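Local coordinates for adenosine deaminase 1 (PDB 3RYS), which probably catalyses the zinc-dependent hydrolytic deamination of adenine to hypoxanthine, a step of purine salvage, at residues 96-101 and 132-137; 81-86 and 123-128; 203-208 and 224-229. All blocks are in the same frame, centred on the assembly; numbering follows the deposited sequence.

How the contacts relate
Contacts 1 and 2 are neighbours, with centres 10 Å apart. Their segments alternate along the chain. Contact 1 joins two adjacent strands, and contact 2 pairs the helices that cover them. Ser128 OG of contact 2 makes a probable hydrogen bond to Val134 O of contact 1 (2.7 Å). Leu125 CD2 packs on Ile100 CD1 at 3.6 Å. Contact 3 lies across the chain's centre, 28 Å from contact 1 and 33 Å from contact 2, centre to centre. It adjoins in sequence Glu202, the predicted proton donor, and His223, both of which bind adenine. The Glu203 side chain is about 8 Å from adenine. The Ile100 side chain is about 11 Å from adenine and zinc.

Contact 1. Residues 96-101 and 132-137; sequences RHAEIM and FGVSTL
Residues 97-101 and 135-137 run as parallel strands, His97 beside Ser135 and Glu99 beside Leu137, with axes 4.7 Å apart and inclined by 15°. Four backbone hydrogen bonds hold them. Ser135 N donates to Arg96 O at 3.2 Å. Ala98 N then reaches Ser135 O at 2.8 Å, with a nearly straight N-H...O angle of 168°. Leu137 N returns to Ala98 O (3.1 Å), and Ile100 N donates to Leu137 O (2.8 Å). The ladder runs on from Ile100 to Ile139.

His97, Glu99, Ser135 and Leu137 share one face of the sheet. With CG anti to the backbone N (chi1 -179°), the His97 ring comes to the side of Leu137. Leu137 CD2 meets it at the edge, near the ring plane, by NE2 and CE1. Glu99 and Leu137 lie side by side and point the same way, with Glu99 CG 3.7 Å from Leu137 CB. Beyond CG the Glu99 chain is extended. Its carboxylate forms a salt bridge with Arg220 and accepts a hydrogen bond from Phe319 N.

Ala98 and Thr136 point to the other face. There Ala98 CB rests on Val134 CG1 at 3.9 Å. Tyr86 of helix 76-92 and Leu125 of helix 114-125 cover this side. At the start of the ladder Arg96 bends toward Gly133, but its NE forms a salt bridge with Glu331.

Strand 15-17 hydrogen-bonds the far edge of 95-102. Parallel neighbours joined through helix 114-125 are the beta-alpha-beta crossover of the TIM barrel of this deaminase family. Glu99 faces the barrel interior and Ala98 the helical layer.

Contact 2. Residues 81-86 and 123-128; sequences DMTRAY and NALATS
This is a helix-helix contact in the outer layer of the TIM barrel, where Thr83 and Arg84 of helix 76-92 meet Ala124 and Leu125 at the end of helix 114-125. Ala124 is central. Its small side chain lets the two backbones come near, with Arg84 CA 5.9 Å from Ala124 CA. Ala124 CB points at the opposing helix and touches Thr83 CB at 3.5 Å.

Thr83 uses its two branches differently. CG2 stands anti to the backbone N and faces the contact, lying 3.6 Å from Leu125 CD2. The Thr83 and Leu125 side chains cross at about a right angle. OG1 lies beside the backbone N (chi1 -50°) and is hydrogen-bonded to Phe79 O, one turn back in its own helix. The hydroxyl is thus satisfied within the helix, and the methyl is left for packing.

Arg84 passes along the other flank of Ala124. Its CG lies 3.9 Å from Ala124 CB, and the chain stays extended from CG to NE. At the far end NH2 meets Thr127 CG2 at 3.8 Å. That methyl sits at the edge of the guanidinium, in its plane. Thr127 OG1 is hydrogen-bonded to Asp131 OD2. No hydrogen bond links the two segments. The contact rests on van der Waals packing, mostly of aliphatic carbons, with the Arg84 guanidinium at its rim.

Leu125 continues inward from here. It packs on Ile100 of strand 95-102, on Thr136 and Leu138 of strand 135-143 and on Leu87 of helix 76-92. Tyr86 touches Ile100, and Leu87 touches Thr136, so each helix meets both of these parallel strands.

Contact 3. Residues 203-208 and 224-229; sequences EGPASY and GIRCME
Glu203 O takes a hydrogen bond from Arg226 NH1 at 2.6 Å. It lies in the guanidinium plane, but the bond is bent, with an N-H...O angle of 133°. NH1 stands above the carbonyl plane, 50° out of it.

The other side of the same guanidinium is gripped by Glu229, three residues on in the 3-10 segment 225-229. The grip is side-on and uses two nitrogens. Arg226 NE bonds Glu229 OE2 at 3.0 Å. Arg226 NH2 forms a salt bridge with Glu229 OE1 at 2.8 Å, using the syn lone pair of that oxygen. These bonds fix the rotation of the flat group.

Pro205 closes one face: its CA sits 3.5 Å above the guanidinium plane of Arg226, over the centre. The Arg226 chain is bent at chi3 (63°), which turns NE out of the line of the chain. Pro205 CD in turn lies over the centre of the Tyr208 ring, 3.5 Å above its plane. Ala206 CB, pointing toward 224-229, lies over the backbone there, 3.5 Å from Arg226 O and 4.0 Å from Cys227 CA.

Around the contact, Glu174 OE1 accepts from Glu203 N and Gly204 N, and Glu203 OE2 from Leu59 N. The Arg226 backbone is hydrogen-bonded to Gly201.

Arg226 therefore ties the loop after strand 195-200 to the loop after 220-221. Glu202, the predicted proton donor, and His223 lie in these loops beside the bound adenine. The carboxylate of Glu229 would largely balance the charge of Arg226, so the link to Glu203 O probably adds little net charge beside the site.

Contact 1. Residues 96-101 and 132-137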
loop_
_atom_site.group_PDB
_atom_site.type_symbol
_atom_site.label_atom_id
_atom_site.label_comp_id
_atom_site.label_asym_id
_atom_site.label_seq_id
_atom_site.Cartn_x
_atom_site.Cartn_y
_atom_site.Cartn_z
ATOM N N ARG A 96 -1.007 4.398 -13.118
ATOM C CA ARG A 96 -0.088 5.217 -13.900
ATOM C C ARG A 96 1.155 5.551 -13.084
ATOM O O ARG A 96 2.224 5.835 -13.628
ATOM C CB ARG A 96 -0.791 6.497 -14.341
ATOM C CG ARG A 96 -1.927 6.249 -15.303
ATOM C CD ARG A 96 -1.373 5.773 -16.629
ATOM N NE ARG A 96 -0.602 6.828 -17.272
ATOM C CZ ARG A 96 0.494 6.624 -17.992
ATOM N NH1 ARG A 96 0.956 5.392 -18.160
ATOM N NH2 ARG A 96 1.134 7.652 -18.538
ATOM N N HIS A 97 0.994 5.499 -11.768
ATOM C CA HIS A 97 2.065 5.791 -10.832
ATOM C C HIS A 97 1.860 4.930 -9.592
ATOM O O HIS A 97 0.743 4.827 -9.069
ATOM C CB HIS A 97 2.043 7.273 -10.461
ATOM C CG HIS A 97 3.125 7.679 -9.511
ATOM N ND1 HIS A 97 2.930 7.756 -8.148
ATOM C CD2 HIS A 97 4.409 8.050 -9.728
ATOM C CE1 HIS A 97 4.050 8.148 -7.567
ATOM N NE2 HIS A 97 4.962 8.333 -8.504
ATOM N N ALA A 98 2.936 4.310 -9.125
ATOM C CA ALA A 98 2.849 3.393 -8.001
ATOM C C ALA A 98 3.910 3.707 -6.960
ATOM O O ALA A 98 5.103 3.721 -7.265
ATOM C CB ALA A 98 2.985 1.959 -8.484
ATOM N N GLU A 99 3.474 3.977 -5.734
ATOM C CA GLU A 99 4.410 4.181 -4.636
ATOM C C GLU A 99 4.377 2.962 -3.722
ATOM O O GLU A 99 3.415 2.736 -2.989
ATOM C CB GLU A 99 4.129 5.494 -3.903
ATOM C CG GLU A 99 4.493 6.708 -4.755
ATOM C CD GLU A 99 4.182 8.039 -4.099
ATOM O OE1 GLU A 99 4.159 8.108 -2.852
ATOM O OE2 GLU A 99 3.975 9.021 -4.843
ATOM N N ILE A 100 5.445 2.177 -3.791
ATOM C CA ILE A 100 5.426 0.797 -3.327
ATOM C C ILE A 100 6.139 0.582 -2.000
ATOM O O ILE A 100 7.289 0.983 -1.820
ATOM C CB ILE A 100 6.055 -0.114 -4.393
ATOM C CG1 ILE A 100 5.279 0.019 -5.706
ATOM C CG2 ILE A 100 6.085 -1.558 -3.922
ATOM C CD1 ILE A 100 6.072 -0.376 -6.933
ATOM N N MET A 101 5.446 -0.063 -1.071
ATOM C CA MET A 101 6.040 -0.403 0.215
ATOM C C MET A 101 6.733 -1.760 0.203
ATOM O O MET A 101 6.425 -2.647 -0.598
ATOM C CB MET A 101 4.998 -0.355 1.336
ATOM C CG MET A 101 4.979 0.955 2.098
ATOM S SD MET A 101 3.684 1.000 3.351
ATOM C CE MET A 101 2.253 1.361 2.343
ATOM N N PHE A 132 6.493 -0.784 -18.385
ATOM C CA PHE A 132 5.082 -0.891 -18.053
ATOM C C PHE A 132 4.379 0.461 -18.094
ATOM O O PHE A 132 3.157 0.532 -17.995
ATOM C CB PHE A 132 4.908 -1.552 -16.681
ATOM C CG PHE A 132 5.615 -2.880 -16.549
ATOM C CD1 PHE A 132 5.175 -3.992 -17.249
ATOM C CD2 PHE A 132 6.721 -3.015 -15.718
ATOM C CE1 PHE A 132 5.824 -5.207 -17.126
ATOM C CE2 PHE A 132 7.371 -4.230 -15.589
ATOM C CZ PHE A 132 6.924 -5.325 -16.292
ATOM N N GLY A 133 5.155 1.528 -18.246
ATOM C CA GLY A 133 4.601 2.869 -18.270
ATOM C C GLY A 133 4.104 3.324 -16.910
ATOM O O GLY A 133 3.128 4.069 -16.812
ATOM N N VAL A 134 4.784 2.882 -15.855
ATOM C CA VAL A 134 4.403 3.245 -14.498
ATOM C C VAL A 134 5.542 3.942 -13.763
ATOM O O VAL A 134 6.613 3.364 -13.579
ATOM C CB VAL A 134 3.992 2.001 -13.690
ATOM C CG1 VAL A 134 3.742 2.368 -12.242
ATOM C CG2 VAL A 134 2.762 1.347 -14.301
ATOM N N SER A 135 5.308 5.184 -13.344
ATOM C CA SER A 135 6.243 5.896 -12.474
ATOM C C SER A 135 6.252 5.220 -11.114
ATOM O O SER A 135 5.207 4.781 -10.636
ATOM C CB SER A 135 5.810 7.349 -12.299
ATOM O OG SER A 135 5.916 8.067 -13.508
ATOM N N THR A 136 7.412 5.144 -10.474
ATOM C CA THR A 136 7.493 4.418 -9.210
ATOM C C THR A 136 8.368 5.071 -8.147
ATOM O O THR A 136 9.375 5.705 -8.457
ATOM C CB THR A 136 7.986 2.976 -9.421
ATOM O OG1 THR A 136 9.293 2.996 -10.009
ATOM C CG2 THR A 136 7.028 2.214 -10.322
ATOM N N LEU A 137 7.961 4.904 -6.890
ATOM C CA LEU A 137 8.780 5.277 -5.742
ATOM C C LEU A 137 8.866 4.097 -4.775
ATOM O O LEU A 137 7.886 3.375 -4.569
ATOM C CB LEU A 137 8.218 6.514 -5.030
ATOM C CG LEU A 137 8.530 7.894 -5.628
ATOM C CD1 LEU A 137 9.998 8.012 -6.052
ATOM C CD2 LEU A 137 7.614 8.210 -6.794
#

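Contact 2. Residues 81-86 and 123-128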
loop_
_atom_site.group_PDB
_atom_site.type_symbol
_atom_site.label_atom_id
_atom_site.label_comp_id
_atom_site.label_asym_id
_atom_site.label_seq_id
_atom_site.Cartn_x
_atom_site.Cartn_y
_atom_site.Cartn_z
ATOM N N ASP A 81 11.256 -10.538 -10.016
ATOM C CA ASP A 81 10.099 -11.233 -10.563
ATOM C C ASP A 81 8.797 -10.790 -9.901
ATOM O O ASP A 81 7.812 -10.518 -10.582
ATOM C CB ASP A 81 10.268 -12.747 -10.417
ATOM C CG ASP A 81 11.239 -13.326 -11.428
ATOM O OD1 ASP A 81 11.623 -12.599 -12.367
ATOM O OD2 ASP A 81 11.610 -14.510 -11.289
ATOM N N MET A 82 8.795 -10.715 -8.573
ATOM C CA MET A 82 7.585 -10.361 -7.837
ATOM C C MET A 82 7.138 -8.947 -8.157
ATOM O O MET A 82 5.943 -8.681 -8.317
ATOM C CB MET A 82 7.809 -10.492 -6.331
ATOM C CG MET A 82 6.767 -9.776 -5.490
ATOM S SD MET A 82 7.133 -9.880 -3.728
ATOM C CE MET A 82 8.671 -8.973 -3.651
ATOM N N THR A 83 8.112 -8.046 -8.250
ATOM C CA THR A 83 7.843 -6.638 -8.489
ATOM C C THR A 83 7.302 -6.431 -9.901
ATOM O O THR A 83 6.371 -5.652 -10.112
ATOM C CB THR A 83 9.109 -5.789 -8.291
ATOM O OG1 THR A 83 9.717 -6.115 -7.034
ATOM C CG2 THR A 83 8.772 -4.303 -8.325
ATOM N N ARG A 84 7.879 -7.144 -10.860
ATOM C CA ARG A 84 7.469 -7.018 -12.252
ATOM C C ARG A 84 6.081 -7.587 -12.486
ATOM O O ARG A 84 5.340 -7.096 -13.334
ATOM C CB ARG A 84 8.490 -7.683 -13.182
ATOM C CG ARG A 84 9.651 -6.768 -13.528
ATOM C CD ARG A 84 10.815 -7.480 -14.204
ATOM N NE ARG A 84 11.860 -6.513 -14.536
ATOM C CZ ARG A 84 13.130 -6.820 -14.778
ATOM N NH1 ARG A 84 13.534 -8.083 -14.729
ATOM N NH2 ARG A 84 13.999 -5.857 -15.068
ATOM N N ALA A 85 5.732 -8.620 -11.731
ATOM C CA ALA A 85 4.434 -9.258 -11.880
ATOM C C ALA A 85 3.343 -8.307 -11.416
ATOM O O ALA A 85 2.231 -8.324 -11.936
ATOM C CB ALA A 85 4.383 -10.567 -11.096
ATOM N N TYR A 86 3.669 -7.481 -10.427
ATOM C CA TYR A 86 2.737 -6.470 -9.954
ATOM C C TYR A 86 2.663 -5.298 -10.927
ATOM O O TYR A 86 1.577 -4.870 -11.304
ATOM C CB TYR A 86 3.117 -5.951 -8.563
ATOM C CG TYR A 86 2.504 -4.598 -8.285
ATOM C CD1 TYR A 86 1.151 -4.475 -8.002
ATOM C CD2 TYR A 86 3.268 -3.442 -8.353
ATOM C CE1 TYR A 86 0.580 -3.241 -7.775
ATOM C CE2 TYR A 86 2.709 -2.208 -8.126
ATOM C CZ TYR A 86 1.363 -2.108 -7.836
ATOM O OH TYR A 86 0.803 -0.869 -7.610
ATOM N N ASN A 123 15.748 -2.891 -9.078
ATOM C CA ASN A 123 16.063 -3.266 -10.450
ATOM C C ASN A 123 14.806 -3.385 -11.299
ATOM O O ASN A 123 14.814 -3.047 -12.485
ATOM C CB ASN A 123 16.870 -4.567 -10.489
ATOM C CG ASN A 123 18.279 -4.400 -9.925
ATOM O OD1 ASN A 123 18.798 -3.284 -9.835
ATOM N ND2 ASN A 123 18.904 -5.513 -9.542
ATOM N N ALA A 124 13.726 -3.857 -10.688
ATOM C CA ALA A 124 12.442 -3.915 -11.371
ATOM C C ALA A 124 11.846 -2.519 -11.527
ATOM O O ALA A 124 11.207 -2.223 -12.534
ATOM C CB ALA A 124 11.483 -4.827 -10.632
ATOM N N LEU A 125 12.073 -1.663 -10.536
ATOM C CA LEU A 125 11.487 -0.322 -10.526
ATOM C C LEU A 125 12.186 0.640 -11.474
ATOM O O LEU A 125 11.542 1.474 -12.113
ATOM C CB LEU A 125 11.513 0.268 -9.113
ATOM C CG LEU A 125 10.747 -0.495 -8.037
ATOM C CD1 LEU A 125 10.834 0.251 -6.726
ATOM C CD2 LEU A 125 9.296 -0.699 -8.451
ATOM N N ALA A 126 13.508 0.526 -11.546
ATOM C CA ALA A 126 14.329 1.421 -12.361
ATOM C C ALA A 126 13.966 1.343 -13.840
ATOM O O ALA A 126 14.437 2.135 -14.653
ATOM C CB ALA A 126 15.807 1.102 -12.164
ATOM N N THR A 127 13.111 0.387 -14.173
ATOM C CA THR A 127 12.780 0.097 -15.555
ATOM C C THR A 127 11.260 0.078 -15.730
ATOM O O THR A 127 10.742 -0.343 -16.765
ATOM C CB THR A 127 13.376 -1.271 -15.959
ATOM O OG1 THR A 127 13.533 -1.341 -17.379
ATOM C CG2 THR A 127 12.486 -2.411 -15.471
ATOM N N SER A 128 10.549 0.546 -14.709
ATOM C CA SER A 128 9.093 0.441 -14.679
ATOM C C SER A 128 8.404 1.348 -15.697
ATOM O O SER A 128 7.490 0.914 -16.396
ATOM C CB SER A 128 8.566 0.718 -13.268
ATOM O OG SER A 128 8.819 2.056 -12.873
#

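Contact 3. Residues 203-208 and 224-229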
loop_
_atom_site.group_PDB
_atom_site.type_symbol
_atom_site.label_atom_id
_atom_site.label_comp_id
_atom_site.label_asym_id
_atom_site.label_seq_id
_atom_site.Cartn_x
_atom_site.Cartn_y
_atom_site.Cartn_z
ATOM N N GLU A 203 -6.910 -0.833 12.616
ATOM C CA GLU A 203 -7.466 -1.468 13.803
ATOM C C GLU A 203 -7.146 -0.603 15.016
ATOM O O GLU A 203 -7.773 -0.729 16.066
ATOM C CB GLU A 203 -6.903 -2.882 13.984
ATOM C CG GLU A 203 -7.501 -3.912 13.037
ATOM C CD GLU A 203 -7.099 -5.336 13.377
ATOM O OE1 GLU A 203 -6.162 -5.517 14.180
ATOM O OE2 GLU A 203 -7.720 -6.279 12.839
ATOM N N GLY A 204 -6.157 0.276 14.858
ATOM C CA GLY A 204 -5.814 1.247 15.881
ATOM C C GLY A 204 -6.819 2.387 15.923
ATOM O O GLY A 204 -7.478 2.677 14.921
ATOM N N PRO A 205 -6.940 3.042 17.087
ATOM C CA PRO A 205 -7.944 4.082 17.329
ATOM C C PRO A 205 -7.582 5.393 16.648
ATOM O O PRO A 205 -6.434 5.591 16.251
ATOM C CB PRO A 205 -7.892 4.284 18.851
ATOM C CG PRO A 205 -6.956 3.250 19.380
ATOM C CD PRO A 205 -6.072 2.842 18.252
ATOM N N ALA A 206 -8.564 6.281 16.531
ATOM C CA ALA A 206 -8.349 7.600 15.959
ATOM C C ALA A 206 -7.181 8.329 16.636
ATOM O O ALA A 206 -6.549 9.193 16.029
ATOM C CB ALA A 206 -9.621 8.421 16.049
ATOM N N SER A 207 -6.900 7.977 17.891
ATOM C CA SER A 207 -5.785 8.575 18.631
ATOM C C SER A 207 -4.472 8.335 17.908
ATOM O O SER A 207 -3.595 9.197 17.894
ATOM C CB SER A 207 -5.678 7.986 20.043
ATOM O OG SER A 207 -6.951 7.778 20.629
ATOM N N TYR A 208 -4.343 7.148 17.321
ATOM C CA TYR A 208 -3.116 6.735 16.647
ATOM C C TYR A 208 -2.859 7.591 15.419
ATOM O O TYR A 208 -1.721 7.756 14.992
ATOM C CB TYR A 208 -3.195 5.262 16.250
ATOM C CG TYR A 208 -2.846 4.300 17.363
ATOM C CD1 TYR A 208 -3.038 4.640 18.695
ATOM C CD2 TYR A 208 -2.342 3.039 17.078
ATOM C CE1 TYR A 208 -2.718 3.755 19.712
ATOM C CE2 TYR A 208 -2.021 2.149 18.085
ATOM C CZ TYR A 208 -2.210 2.510 19.398
ATOM O OH TYR A 208 -1.888 1.617 20.396
ATOM N N GLY A 224 -6.686 4.806 7.887
ATOM C CA GLY A 224 -7.282 5.961 8.537
ATOM C C GLY A 224 -8.789 5.918 8.730
ATOM O O GLY A 224 -9.388 6.909 9.139
ATOM N N ILE A 225 -9.411 4.777 8.456
ATOM C CA ILE A 225 -10.867 4.695 8.512
ATOM C C ILE A 225 -11.450 4.883 9.917
ATOM O O ILE A 225 -12.609 5.284 10.065
ATOM C CB ILE A 225 -11.397 3.379 7.919
ATOM C CG1 ILE A 225 -10.836 2.184 8.690
ATOM C CG2 ILE A 225 -11.062 3.287 6.433
ATOM C CD1 ILE A 225 -11.624 0.903 8.477
ATOM N N ARG A 226 -10.660 4.595 10.946
ATOM C CA ARG A 226 -11.158 4.732 12.314
ATOM C C ARG A 226 -11.177 6.183 12.790
ATOM O O ARG A 226 -11.585 6.473 13.915
ATOM C CB ARG A 226 -10.389 3.838 13.287
ATOM C CG ARG A 226 -10.774 2.371 13.183
ATOM C CD ARG A 226 -10.320 1.596 14.400
ATOM N NE ARG A 226 -10.978 2.070 15.612
ATOM C CZ ARG A 226 -10.599 1.747 16.846
ATOM N NH1 ARG A 226 -9.553 0.953 17.032
ATOM N NH2 ARG A 226 -11.258 2.229 17.894
ATOM N N CYS A 227 -10.756 7.096 11.922
ATOM C CA CYS A 227 -10.811 8.514 12.237
ATOM C C CYS A 227 -12.262 8.949 12.392
ATOM O O CYS A 227 -12.557 9.936 13.064
ATOM C CB CYS A 227 -10.150 9.335 11.131
ATOM S SG CYS A 227 -11.138 9.431 9.624
ATOM N N MET A 228 -13.167 8.205 11.766
ATOM C CA MET A 228 -14.584 8.540 11.796
ATOM C C MET A 228 -15.157 8.510 13.214
ATOM O O MET A 228 -16.264 8.986 13.451
ATOM C CB MET A 228 -15.372 7.596 10.885
ATOM C CG MET A 228 -15.054 7.731 9.399
ATOM S SD MET A 228 -15.743 9.222 8.646
ATOM C CE MET A 228 -14.463 10.416 8.998
ATOM N N GLU A 229 -14.400 7.962 14.156
ATOM C CA GLU A 229 -14.877 7.837 15.529
ATOM C C GLU A 229 -14.670 9.116 16.326
ATOM O O GLU A 229 -15.167 9.254 17.445
ATOM C CB GLU A 229 -14.204 6.654 16.218
ATOM C CG GLU A 229 -14.601 5.326 15.602
ATOM C CD GLU A 229 -13.710 4.180 16.033
ATOM O OE1 GLU A 229 -12.919 4.348 16.992
ATOM O OE2 GLU A 229 -13.809 3.108 15.399
#